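Glycosyl hydrolases family 31 family protein (Aspergillus niger, PDB 6DRU) hydrolyses terminal alpha-xylosyl linkages, releasing alpha-xylose from the non-reducing terminal glucose of xyloglucan oligosaccharides. Local coordinates at residues G94-F99 with L121-Y126; L110-Y115 with S140-P145; D146-G151 with M182-Y187; Y187-N192 with T206-A211. All blocks are in the same frame, centred on the assembly; numbering follows the deposited sequence.

Contact 1: G94-F99 with L121-Y126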
# COMPACT_ATOMS: atom_id res chain seq x y z
N GLY A 94 -8.38 33.07 -7.92
CA GLY A 94 -7.08 32.95 -8.55
C GLY A 94 -6.30 31.71 -8.15
O GLY A 94 -5.10 31.80 -7.85
N TYR A 95 -6.95 30.55 -8.16
CA TYR A 95 -6.30 29.28 -7.86
C TYR A 95 -6.28 28.33 -9.05
O TYR A 95 -5.80 27.20 -8.92
CB TYR A 95 -6.97 28.60 -6.66
CG TYR A 95 -8.47 28.48 -6.79
CD1 TYR A 95 -9.05 27.50 -7.59
CD2 TYR A 95 -9.31 29.33 -6.09
CE1 TYR A 95 -10.42 27.40 -7.71
CE2 TYR A 95 -10.69 29.22 -6.19
CZ TYR A 95 -11.23 28.26 -7.01
OH TYR A 95 -12.60 28.15 -7.12
N ARG A 96 -6.79 28.75 -10.21
CA ARG A 96 -6.74 27.97 -11.43
C ARG A 96 -5.86 28.67 -12.45
O ARG A 96 -5.86 29.90 -12.54
CB ARG A 96 -8.15 27.76 -12.01
CG ARG A 96 -9.02 26.85 -11.17
CD ARG A 96 -8.73 25.38 -11.47
NE ARG A 96 -9.31 24.50 -10.46
CZ ARG A 96 -8.63 24.01 -9.42
NH1 ARG A 96 -7.35 24.30 -9.27
NH2 ARG A 96 -9.23 23.21 -8.55
N LEU A 97 -5.10 27.90 -13.21
CA LEU A 97 -4.12 28.44 -14.14
C LEU A 97 -4.64 28.40 -15.57
O LEU A 97 -5.33 27.45 -15.97
CB LEU A 97 -2.80 27.67 -14.04
CG LEU A 97 -2.20 27.50 -12.64
CD1 LEU A 97 -0.82 26.87 -12.73
CD2 LEU A 97 -2.13 28.84 -11.92
N SER A 98 -4.29 29.43 -16.35
CA SER A 98 -4.61 29.49 -17.77
C SER A 98 -3.48 30.23 -18.47
O SER A 98 -2.93 31.19 -17.93
CB SER A 98 -5.95 30.19 -18.02
OG SER A 98 -5.92 31.53 -17.56
N PHE A 99 -3.14 29.78 -19.68
CA PHE A 99 -1.99 30.29 -20.41
C PHE A 99 -2.42 30.79 -21.79
O PHE A 99 -3.08 30.07 -22.54
CB PHE A 99 -0.91 29.22 -20.55
CG PHE A 99 -0.34 28.77 -19.24
CD1 PHE A 99 0.70 29.47 -18.65
CD2 PHE A 99 -0.84 27.65 -18.59
CE1 PHE A 99 1.23 29.07 -17.44
CE2 PHE A 99 -0.32 27.24 -17.38
CZ PHE A 99 0.72 27.95 -16.80
N LEU A 121 -13.28 16.39 -12.10
CA LEU A 121 -12.36 16.16 -11.01
C LEU A 121 -11.36 17.31 -10.92
O LEU A 121 -11.19 18.10 -11.86
CB LEU A 121 -11.62 14.83 -11.19
CG LEU A 121 -12.51 13.61 -11.43
CD1 LEU A 121 -11.73 12.48 -12.10
CD2 LEU A 121 -13.14 13.13 -10.13
N ASN A 122 -10.69 17.40 -9.78
CA ASN A 122 -9.77 18.50 -9.55
C ASN A 122 -8.61 18.40 -10.53
O ASN A 122 -7.99 17.33 -10.66
CB ASN A 122 -9.25 18.47 -8.11
CG ASN A 122 -8.65 19.80 -7.69
OD1 ASN A 122 -7.54 20.14 -8.09
ND2 ASN A 122 -9.39 20.55 -6.88
N PRO A 123 -8.28 19.48 -11.25
CA PRO A 123 -7.18 19.41 -12.23
C PRO A 123 -5.82 19.16 -11.61
O PRO A 123 -4.87 18.88 -12.35
CB PRO A 123 -7.25 20.78 -12.92
CG PRO A 123 -7.92 21.67 -11.94
CD PRO A 123 -8.91 20.81 -11.21
N ARG A 124 -5.68 19.28 -10.29
CA ARG A 124 -4.46 18.92 -9.57
C ARG A 124 -4.86 17.91 -8.50
O ARG A 124 -5.12 18.27 -7.36
CB ARG A 124 -3.78 20.15 -8.97
CG ARG A 124 -3.42 21.22 -9.99
CD ARG A 124 -2.54 22.31 -9.39
NE ARG A 124 -3.25 23.08 -8.37
CZ ARG A 124 -3.90 24.21 -8.60
NH1 ARG A 124 -3.96 24.71 -9.83
NH2 ARG A 124 -4.51 24.85 -7.61
N TYR A 125 -4.91 16.63 -8.89
CA TYR A 125 -5.43 15.57 -8.03
C TYR A 125 -4.28 14.86 -7.33
O TYR A 125 -3.32 14.43 -7.98
CB TYR A 125 -6.26 14.58 -8.85
CG TYR A 125 -7.12 13.67 -8.02
CD1 TYR A 125 -6.64 12.45 -7.55
CD2 TYR A 125 -8.43 14.02 -7.70
CE1 TYR A 125 -7.43 11.61 -6.79
CE2 TYR A 125 -9.23 13.19 -6.94
CZ TYR A 125 -8.73 11.98 -6.48
OH TYR A 125 -9.52 11.15 -5.72
N TYR A 126 -4.39 14.72 -6.01
CA TYR A 126 -3.38 14.05 -5.20
C TYR A 126 -3.99 12.83 -4.52
O TYR A 126 -5.16 12.85 -4.12
CB TYR A 126 -2.79 14.99 -4.15
CG TYR A 126 -2.25 16.28 -4.72
CD1 TYR A 126 -1.04 16.31 -5.40
CD2 TYR A 126 -2.95 17.47 -4.58
CE1 TYR A 126 -0.54 17.49 -5.92
CE2 TYR A 126 -2.47 18.65 -5.10
CZ TYR A 126 -1.26 18.66 -5.77
OH TYR A 126 -0.78 19.84 -6.29
O HOH W 1 -6.75 22.35 -6.84
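Tyr95 and Arg96, the two residues of a classic beta bulge opposite Thr86, meet Asn122, Pro123 and Arg124, which form an Asx turn, in the N-terminal beta-sandwich domain of GH31 enzymes. Arg124 grips one carbonyl oxygen end-on with two hydrogen bonds. Arg124 NH2 donates to Tyr95 O at 3.0 Å, and Arg124 NH1 donates to the same atom at 3.2 Å. This oxygen sits in the guanidinium plane, at its edge. The Arg96 guanidinium is held between two groups. Tyr95 CD1 lies over the centre of one face, and Pro123 CG lies over the centre of the opposite face. The Arg96 chain bends at chi2 (-82°), and its CD comes 3.8 Å from Pro123 CG. A water accepts from Arg96 NH2 and probably donates to Asn122 OD1. The two guanidinium planes stand 73° apart, with the like-charged Arg96 NH1 and Arg124 NH2 at 3.3 Å. Glu114 and Glu17 each form a salt bridge with Arg124 and probably offset this repulsion. Asn122 ND2 donates to Ser417 O of the second subunit, which places the contact beside a subunit interface. Asn122 OD1 closes the Asx turn: it accepts from Arg124 N at 3.0 Å, on a lone pair in the amide plane.

Contact 2: L110-Y115 with S140-P145. With MAN (alpha-D-mannopyranose), chain I; MAN (alpha-D-mannopyranose), chain B.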
# COMPACT_ATOMS: atom_id res chain seq x y z
N LEU A 110 -5.64 31.30 -26.45
CA LEU A 110 -5.54 30.40 -25.30
C LEU A 110 -4.76 29.16 -25.70
O LEU A 110 -5.22 28.37 -26.53
CB LEU A 110 -6.92 30.03 -24.78
CG LEU A 110 -6.90 28.94 -23.71
CD1 LEU A 110 -6.30 29.47 -22.42
CD2 LEU A 110 -8.28 28.38 -23.46
N LEU A 111 -3.57 28.99 -25.12
CA LEU A 111 -2.80 27.77 -25.35
C LEU A 111 -3.43 26.58 -24.65
O LEU A 111 -3.76 25.57 -25.29
CB LEU A 111 -1.36 27.98 -24.88
CG LEU A 111 -0.65 29.20 -25.46
CD1 LEU A 111 0.67 29.42 -24.77
CD2 LEU A 111 -0.45 29.05 -26.96
N THR A 112 -3.61 26.68 -23.34
CA THR A 112 -4.29 25.66 -22.54
C THR A 112 -4.52 26.23 -21.15
O THR A 112 -3.82 27.15 -20.71
CB THR A 112 -3.49 24.36 -22.44
OG1 THR A 112 -4.19 23.42 -21.62
CG2 THR A 112 -2.11 24.62 -21.84
N ASN A 113 -5.52 25.68 -20.46
CA ASN A 113 -5.76 25.97 -19.06
C ASN A 113 -5.97 24.66 -18.31
O ASN A 113 -6.02 23.58 -18.91
CB ASN A 113 -6.95 26.92 -18.87
CG ASN A 113 -8.20 26.46 -19.59
OD1 ASN A 113 -8.36 25.29 -19.92
ND2 ASN A 113 -9.11 27.40 -19.85
N GLU A 114 -6.09 24.75 -16.99
CA GLU A 114 -6.36 23.57 -16.19
C GLU A 114 -7.78 23.08 -16.45
O GLU A 114 -8.74 23.86 -16.36
CB GLU A 114 -6.15 23.86 -14.71
CG GLU A 114 -4.79 24.46 -14.38
CD GLU A 114 -4.51 24.52 -12.89
OE1 GLU A 114 -5.39 25.00 -12.14
OE2 GLU A 114 -3.41 24.10 -12.47
N TYR A 115 -7.91 21.80 -16.80
CA TYR A 115 -9.20 21.23 -17.14
C TYR A 115 -10.13 21.23 -15.93
O TYR A 115 -10.10 20.30 -15.12
CB TYR A 115 -9.03 19.81 -17.68
CG TYR A 115 -10.32 19.17 -18.14
CD1 TYR A 115 -10.88 19.50 -19.37
CD2 TYR A 115 -10.98 18.23 -17.36
CE1 TYR A 115 -12.06 18.92 -19.80
CE2 TYR A 115 -12.16 17.65 -17.78
CZ TYR A 115 -12.69 18.00 -19.01
OH TYR A 115 -13.86 17.41 -19.43
N SER A 140 -4.48 17.62 -15.07
CA SER A 140 -5.31 17.64 -16.26
C SER A 140 -5.33 19.03 -16.87
O SER A 140 -5.48 20.03 -16.17
CB SER A 140 -6.73 17.19 -15.94
OG SER A 140 -6.74 15.87 -15.41
N PHE A 141 -5.19 19.09 -18.20
CA PHE A 141 -5.23 20.34 -18.95
C PHE A 141 -6.23 20.20 -20.09
O PHE A 141 -6.44 19.11 -20.62
CB PHE A 141 -3.84 20.70 -19.50
CG PHE A 141 -2.74 20.66 -18.48
CD1 PHE A 141 -2.03 19.49 -18.25
CD2 PHE A 141 -2.41 21.79 -17.75
CE1 PHE A 141 -1.02 19.44 -17.31
CE2 PHE A 141 -1.40 21.75 -16.80
CZ PHE A 141 -0.70 20.58 -16.59
N SER A 142 -6.85 21.32 -20.45
CA SER A 142 -7.86 21.31 -21.50
C SER A 142 -7.22 21.08 -22.87
O SER A 142 -6.04 21.37 -23.09
CB SER A 142 -8.65 22.61 -21.51
OG SER A 142 -7.81 23.71 -21.82
N ALA A 143 -8.02 20.53 -23.78
CA ALA A 143 -7.59 20.30 -25.15
C ALA A 143 -8.78 20.45 -26.08
O ALA A 143 -9.94 20.32 -25.67
CB ALA A 143 -6.95 18.91 -25.32
N THR A 144 -8.49 20.73 -27.35
CA THR A 144 -9.53 20.87 -28.35
C THR A 144 -9.51 19.68 -29.30
O THR A 144 -8.46 19.05 -29.48
CB THR A 144 -9.36 22.17 -29.16
OG1 THR A 144 -8.01 22.27 -29.62
CG2 THR A 144 -9.69 23.38 -28.30
N PRO A 145 -10.64 19.34 -29.92
CA PRO A 145 -10.66 18.15 -30.79
C PRO A 145 -9.74 18.26 -31.99
O PRO A 145 -9.30 17.23 -32.51
CB PRO A 145 -12.13 18.05 -31.21
CG PRO A 145 -12.89 18.81 -30.17
CD PRO A 145 -11.98 19.93 -29.76
C1 MAN I . -13.35 26.76 -19.83
C2 MAN I . -13.13 26.70 -18.34
C3 MAN I . -11.95 25.78 -18.05
C4 MAN I . -12.13 24.46 -18.76
C5 MAN I . -12.46 24.69 -20.21
C6 MAN I . -12.69 23.36 -20.89
O2 MAN I . -14.29 26.20 -17.71
O3 MAN I . -11.87 25.55 -16.66
O4 MAN I . -10.93 23.73 -18.67
O5 MAN I . -13.63 25.47 -20.32
O6 MAN I . -14.02 22.95 -20.66
C1 MAN B . -12.18 28.32 -23.97
C2 MAN B . -12.15 27.39 -22.77
C3 MAN B . -12.45 28.16 -21.50
C4 MAN B . -11.60 29.41 -21.43
C5 MAN B . -11.79 30.19 -22.72
C6 MAN B . -11.02 31.49 -22.66
O2 MAN B . -10.89 26.77 -22.66
O3 MAN B . -12.16 27.34 -20.39
O4 MAN B . -12.01 30.20 -20.34
O5 MAN B . -11.31 29.41 -23.79
O6 MAN B . -11.42 32.32 -23.73
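Asn113 and Ser142 meet through both backbone and side chain. Ser142 N donates to Asn113 O at 2.9 Å. Beside it, Ser142 OG donates to Asn113 OD1 and approaches from above the amide plane. Asn113 CG stands between the backbone N and the carbonyl carbon (chi1 52°). Ser142 OG takes the matching position on its own residue (chi1 64°). The Asn113 side chain starts away from strand 140-142, yet its OD1 turns back to the serine. Its ND2 faces the sugars instead and donates to O3 of the chain B mannose at 3.1 Å. O4 of the chain I mannose is 3.2 Å from Glu114 O. Thr112 OG1 donates to Ser142 O at 3.1 Å. The same OG1 lies 3.5 Å from Phe141 CB. Tyr115 N donates to Ser140 O, and Tyr115 CB packs 3.9 Å from Ser140 CB. The Tyr115 ring then leads away from the strand, with Ser142 CA at its edge. Glu114 points its acid group elsewhere, into a salt bridge with Arg124. Glu114 and Phe141 form a single backbone bridge. The arrangement is a junction between sheets of a beta-sandwich: the end of outer strand 108-113 of one sheet meets strand 135-142 of another, beside a protein-attached glycan.

Contact 3: D146-G151 with M182-Y187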
# COMPACT_ATOMS: atom_id res chain seq x y z
N ASP A 146 -9.44 19.47 -32.44
CA ASP A 146 -8.64 19.69 -33.64
C ASP A 146 -7.14 19.73 -33.36
O ASP A 146 -6.36 19.90 -34.30
CB ASP A 146 -9.08 20.99 -34.33
CG ASP A 146 -8.91 22.21 -33.43
OD1 ASP A 146 -7.77 22.72 -33.31
OD2 ASP A 146 -9.92 22.66 -32.85
N GLU A 147 -6.72 19.58 -32.11
CA GLU A 147 -5.33 19.79 -31.75
C GLU A 147 -4.46 18.65 -32.26
O GLU A 147 -4.92 17.53 -32.50
CB GLU A 147 -5.17 19.92 -30.23
CG GLU A 147 -4.02 20.81 -29.80
CD GLU A 147 -4.03 21.10 -28.31
OE1 GLU A 147 -2.98 21.52 -27.79
OE2 GLU A 147 -5.08 20.90 -27.67
N GLN A 148 -3.17 18.95 -32.44
CA GLN A 148 -2.20 17.98 -32.91
C GLN A 148 -1.01 17.96 -31.96
O GLN A 148 -0.52 19.02 -31.55
CB GLN A 148 -1.74 18.30 -34.34
CG GLN A 148 -2.85 18.22 -35.37
CD GLN A 148 -2.34 18.41 -36.79
OE1 GLN A 148 -1.19 18.08 -37.10
NE2 GLN A 148 -3.19 18.94 -37.66
N ILE A 149 -0.55 16.76 -31.62
CA ILE A 149 0.53 16.57 -30.66
C ILE A 149 1.70 15.90 -31.37
O ILE A 149 1.53 14.83 -31.97
CB ILE A 149 0.07 15.73 -29.46
CG1 ILE A 149 -1.16 16.36 -28.80
CG2 ILE A 149 1.20 15.57 -28.46
CD1 ILE A 149 -0.96 17.79 -28.36
N TYR A 150 2.87 16.52 -31.30
CA TYR A 150 4.08 16.00 -31.91
C TYR A 150 5.13 15.75 -30.84
O TYR A 150 5.30 16.56 -29.92
CB TYR A 150 4.65 16.97 -32.95
CG TYR A 150 3.62 17.52 -33.91
CD1 TYR A 150 2.72 16.68 -34.55
CD2 TYR A 150 3.55 18.89 -34.18
CE1 TYR A 150 1.78 17.18 -35.43
CE2 TYR A 150 2.62 19.40 -35.06
CZ TYR A 150 1.73 18.54 -35.68
OH TYR A 150 0.80 19.05 -36.56
N GLY A 151 5.85 14.63 -30.96
CA GLY A 151 6.90 14.30 -30.02
C GLY A 151 6.58 13.09 -29.16
O GLY A 151 6.30 12.01 -29.68
N MET A 182 5.21 19.11 -28.70
CA MET A 182 4.79 20.37 -29.30
C MET A 182 3.34 20.25 -29.76
O MET A 182 2.91 19.19 -30.22
CB MET A 182 5.67 20.75 -30.50
CG MET A 182 7.14 20.94 -30.18
SD MET A 182 8.05 21.46 -31.65
CE MET A 182 7.59 20.18 -32.82
N SER A 183 2.60 21.35 -29.64
CA SER A 183 1.24 21.44 -30.15
C SER A 183 1.19 22.42 -31.31
O SER A 183 1.94 23.40 -31.34
CB SER A 183 0.27 21.87 -29.05
OG SER A 183 -1.04 22.04 -29.57
N ASN A 184 0.31 22.15 -32.27
CA ASN A 184 0.15 23.06 -33.39
C ASN A 184 -0.52 24.37 -33.00
O ASN A 184 -0.57 25.29 -33.82
CB ASN A 184 -0.63 22.39 -34.52
CG ASN A 184 -1.99 21.89 -34.09
OD1 ASN A 184 -2.29 21.85 -32.90
ND2 ASN A 184 -2.82 21.52 -35.05
N LYS A 185 -1.04 24.48 -31.77
CA LYS A 185 -1.54 25.76 -31.29
C LYS A 185 -0.43 26.77 -31.03
O LYS A 185 -0.72 27.95 -30.79
CB LYS A 185 -2.36 25.57 -30.01
CG LYS A 185 -3.78 25.08 -30.26
CD LYS A 185 -4.63 25.23 -29.01
CE LYS A 185 -6.05 24.75 -29.27
NZ LYS A 185 -6.78 24.49 -28.00
N GLY A 186 0.83 26.34 -31.06
CA GLY A 186 1.94 27.24 -30.85
C GLY A 186 2.49 27.22 -29.44
O GLY A 186 2.77 28.27 -28.86
N TYR A 187 2.65 26.02 -28.87
CA TYR A 187 3.27 25.92 -27.56
C TYR A 187 3.87 24.54 -27.38
O TYR A 187 3.43 23.57 -28.02
CB TYR A 187 2.28 26.22 -26.43
CG TYR A 187 1.24 25.15 -26.18
CD1 TYR A 187 0.06 25.13 -26.91
CD2 TYR A 187 1.43 24.17 -25.21
CE1 TYR A 187 -0.90 24.16 -26.69
CE2 TYR A 187 0.48 23.20 -24.99
CZ TYR A 187 -0.69 23.20 -25.73
OH TYR A 187 -1.64 22.23 -25.51
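An antiparallel edge pairing joins strand 149-151 to strand 176-183, just before the tight turn into strand 187-191. Tyr150 and Met182 form a hydrogen-bonded pair. Tyr150 N donates to Met182 O at 2.9 Å, and Met182 N returns a bond to Tyr150 O at 2.8 Å. Ile149 and Ser183 are the neighbouring non-hydrogen-bonded pair. Beyond the strand, Gln148 and Asn184 continue the contact. Gln148 N donates to Asn184 OD1 at 3.1 Å, coming from above the amide plane. Asn184 CG stands between its backbone N and carbonyl carbon (chi1 57°), which puts it beside Gln148 CB. Asn184 ND2 packs against Gln148 CG at 3.3 Å, with the two side chains crossing at about a right angle. The Gln148 amide itself reaches Ser629, and the Tyr150 ring stacks on Tyr618. Val632 of helix 628-633 packs on both Gln148 and Tyr150.

Glu147 carries the polar centre. Its extended chain brings OE1 between two hydroxyls. Ser183 OG, anti to its backbone N (chi1 176°), donates to Glu147 OE1 at 2.7 Å on the anti lone pair. Tyr187 OH donates to Glu147 OE1, also at 2.7 Å, on the syn lone pair. Ser183 OG also accepts from Lys185 N, which makes an ST turn. Lys185 NZ forms a long salt bridge to Glu147 OE2, and its stronger partner is Thr144. The buried carboxylate thus has two hydroxyl donors on one oxygen and a lysine near the other, an environment that would probably favour its ionised form.

Contact 4: Y187-N192 with T206-A211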
# COMPACT_ATOMS: atom_id res chain seq x y z
N TYR A 187 2.65 26.02 -28.87
CA TYR A 187 3.27 25.92 -27.56
C TYR A 187 3.87 24.54 -27.38
O TYR A 187 3.43 23.57 -28.02
CB TYR A 187 2.28 26.22 -26.43
CG TYR A 187 1.24 25.15 -26.18
CD1 TYR A 187 0.06 25.13 -26.91
CD2 TYR A 187 1.43 24.17 -25.21
CE1 TYR A 187 -0.90 24.16 -26.69
CE2 TYR A 187 0.48 23.20 -24.99
CZ TYR A 187 -0.69 23.20 -25.73
OH TYR A 187 -1.64 22.23 -25.51
N ALA A 188 4.87 24.46 -26.52
CA ALA A 188 5.50 23.20 -26.14
C ALA A 188 5.35 23.01 -24.63
O ALA A 188 5.13 23.97 -23.88
CB ALA A 188 6.98 23.16 -26.54
N PHE A 189 5.47 21.76 -24.20
CA PHE A 189 5.18 21.38 -22.82
C PHE A 189 6.17 20.32 -22.38
O PHE A 189 6.43 19.36 -23.12
CB PHE A 189 3.74 20.88 -22.70
CG PHE A 189 3.28 20.65 -21.28
CD1 PHE A 189 3.54 19.45 -20.64
CD2 PHE A 189 2.55 21.62 -20.61
CE1 PHE A 189 3.11 19.23 -19.34
CE2 PHE A 189 2.11 21.40 -19.31
CZ PHE A 189 2.39 20.20 -18.68
N ILE A 190 6.72 20.48 -21.17
CA ILE A 190 7.67 19.54 -20.60
C ILE A 190 7.16 19.11 -19.23
O ILE A 190 7.01 19.94 -18.33
CB ILE A 190 9.08 20.15 -20.47
CG1 ILE A 190 9.58 20.64 -21.83
CG2 ILE A 190 10.05 19.13 -19.88
CD1 ILE A 190 10.92 21.34 -21.76
N TRP A 191 6.89 17.81 -19.08
CA TRP A 191 6.52 17.22 -17.80
C TRP A 191 7.81 16.77 -17.12
O TRP A 191 8.28 15.65 -17.31
CB TRP A 191 5.54 16.07 -18.02
CG TRP A 191 5.03 15.35 -16.81
CD1 TRP A 191 5.40 14.11 -16.38
CD2 TRP A 191 4.02 15.80 -15.89
NE1 TRP A 191 4.70 13.76 -15.25
CE2 TRP A 191 3.85 14.78 -14.93
CE3 TRP A 191 3.25 16.96 -15.79
CZ2 TRP A 191 2.94 14.90 -13.88
CZ3 TRP A 191 2.35 17.07 -14.74
CH2 TRP A 191 2.20 16.04 -13.80
N ASN A 192 8.40 17.68 -16.34
CA ASN A 192 9.73 17.48 -15.75
C ASN A 192 9.62 16.57 -14.52
O ASN A 192 9.73 16.99 -13.37
CB ASN A 192 10.35 18.83 -15.39
CG ASN A 192 11.79 18.71 -14.94
OD1 ASN A 192 12.50 17.78 -15.33
ND2 ASN A 192 12.23 19.64 -14.11
N THR A 206 -5.89 16.88 -21.76
CA THR A 206 -4.54 16.34 -21.70
C THR A 206 -4.19 16.08 -20.24
O THR A 206 -4.30 16.99 -19.41
CB THR A 206 -3.53 17.32 -22.33
OG1 THR A 206 -3.86 17.52 -23.71
CG2 THR A 206 -2.12 16.76 -22.22
N ARG A 207 -3.77 14.86 -19.94
CA ARG A 207 -3.53 14.45 -18.56
C ARG A 207 -2.18 13.76 -18.43
O ARG A 207 -1.87 12.84 -19.20
CB ARG A 207 -4.64 13.53 -18.05
CG ARG A 207 -4.46 13.12 -16.60
CD ARG A 207 -5.61 12.27 -16.12
NE ARG A 207 -6.44 12.97 -15.15
CZ ARG A 207 -7.41 12.40 -14.43
NH1 ARG A 207 -7.66 11.11 -14.58
NH2 ARG A 207 -8.11 13.12 -13.57
N PHE A 208 -1.39 14.20 -17.45
CA PHE A 208 -0.15 13.55 -17.07
C PHE A 208 -0.27 13.03 -15.65
O PHE A 208 -0.89 13.68 -14.79
CB PHE A 208 1.04 14.51 -17.17
CG PHE A 208 1.28 15.03 -18.56
CD1 PHE A 208 0.62 16.16 -19.01
CD2 PHE A 208 2.16 14.39 -19.41
CE1 PHE A 208 0.84 16.65 -20.29
CE2 PHE A 208 2.39 14.87 -20.69
CZ PHE A 208 1.72 16.00 -21.13
N THR A 209 0.30 11.85 -15.39
CA THR A 209 0.25 11.24 -14.07
C THR A 209 1.65 10.87 -13.61
O THR A 209 2.56 10.65 -14.42
CB THR A 209 -0.64 9.99 -14.04
OG1 THR A 209 -0.02 8.93 -14.79
CG2 THR A 209 -2.01 10.29 -14.64
N ALA A 210 1.82 10.79 -12.29
CA ALA A 210 3.06 10.36 -11.67
C ALA A 210 2.73 9.32 -10.62
O ALA A 210 1.93 9.58 -9.72
CB ALA A 210 3.80 11.55 -11.04
N ALA A 211 3.35 8.14 -10.73
CA ALA A 211 3.02 7.03 -9.83
C ALA A 211 3.38 7.36 -8.39
O ALA A 211 2.60 7.08 -7.47
CB ALA A 211 3.73 5.76 -10.29
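Trp191 NE1 comes no closer than 3.9 Å to Thr209 O, and no polar bond joins residues 187-192 to 206-211. The contact is instead an aromatic cluster of Phe189, Trp191 and Phe208. Phe208 CB sits over the centre of the six-membered ring of Trp191. It lies 3.4 Å from the ring centroid, almost on the ring normal, and makes a CH-pi contact. Its nearest tryptophan atom is Trp191 CD2, at 3.5 Å. The Phe208 ring then extends back past the tryptophan. Its plane is 16° from that of the five-membered ring, but the two are slid apart and barely overlap. On its far part Phe208 meets Phe189. Phe208 CE1 and Phe189 CE1 are 3.6 Å apart, and these planes are also nearly parallel and slid apart. Phe189 and Trp191 point toward strand 206-210, and both hold CG anti to the backbone N (chi1 -172° and -179°). Ala210 CB lies at the edge of the indole, 4.5 Å from Trp191 CZ2. The strand segments run nearly parallel at an axis distance of 9.8 Å, too far for backbone pairing. Phe141 meets Phe189 edge-to-face, and Pro179 and Phe181 also pack on Phe208. This aromatic packing between two sheets is part of the core of the beta-sandwich, where strand 187-191 of one sheet faces strand 205-213 of another.

All four contacts lie on the same side of the chain's centre. Contacts 1 and 2 have centres 11 Å apart and share a charge cluster, with Arg124 NH1 2.7 Å from Glu114 OE1. Contact 2 meets contact 4 through the paired strands 135-142 and 205-213, where Phe141 O is 2.6 Å from Thr206 N. It meets contact 3 where Thr144 OG1 lies 3.0 Å from Lys185 NZ. Contacts 3 and 4 share Tyr187, at the start of strand 187-191. Contacts 1 and 3 do not touch. All four lie away from the annotated sites. The second subunit packs on contact 1, and a bound alpha-D-xylopyranose is about 9 Å from the Tyr95 side chain.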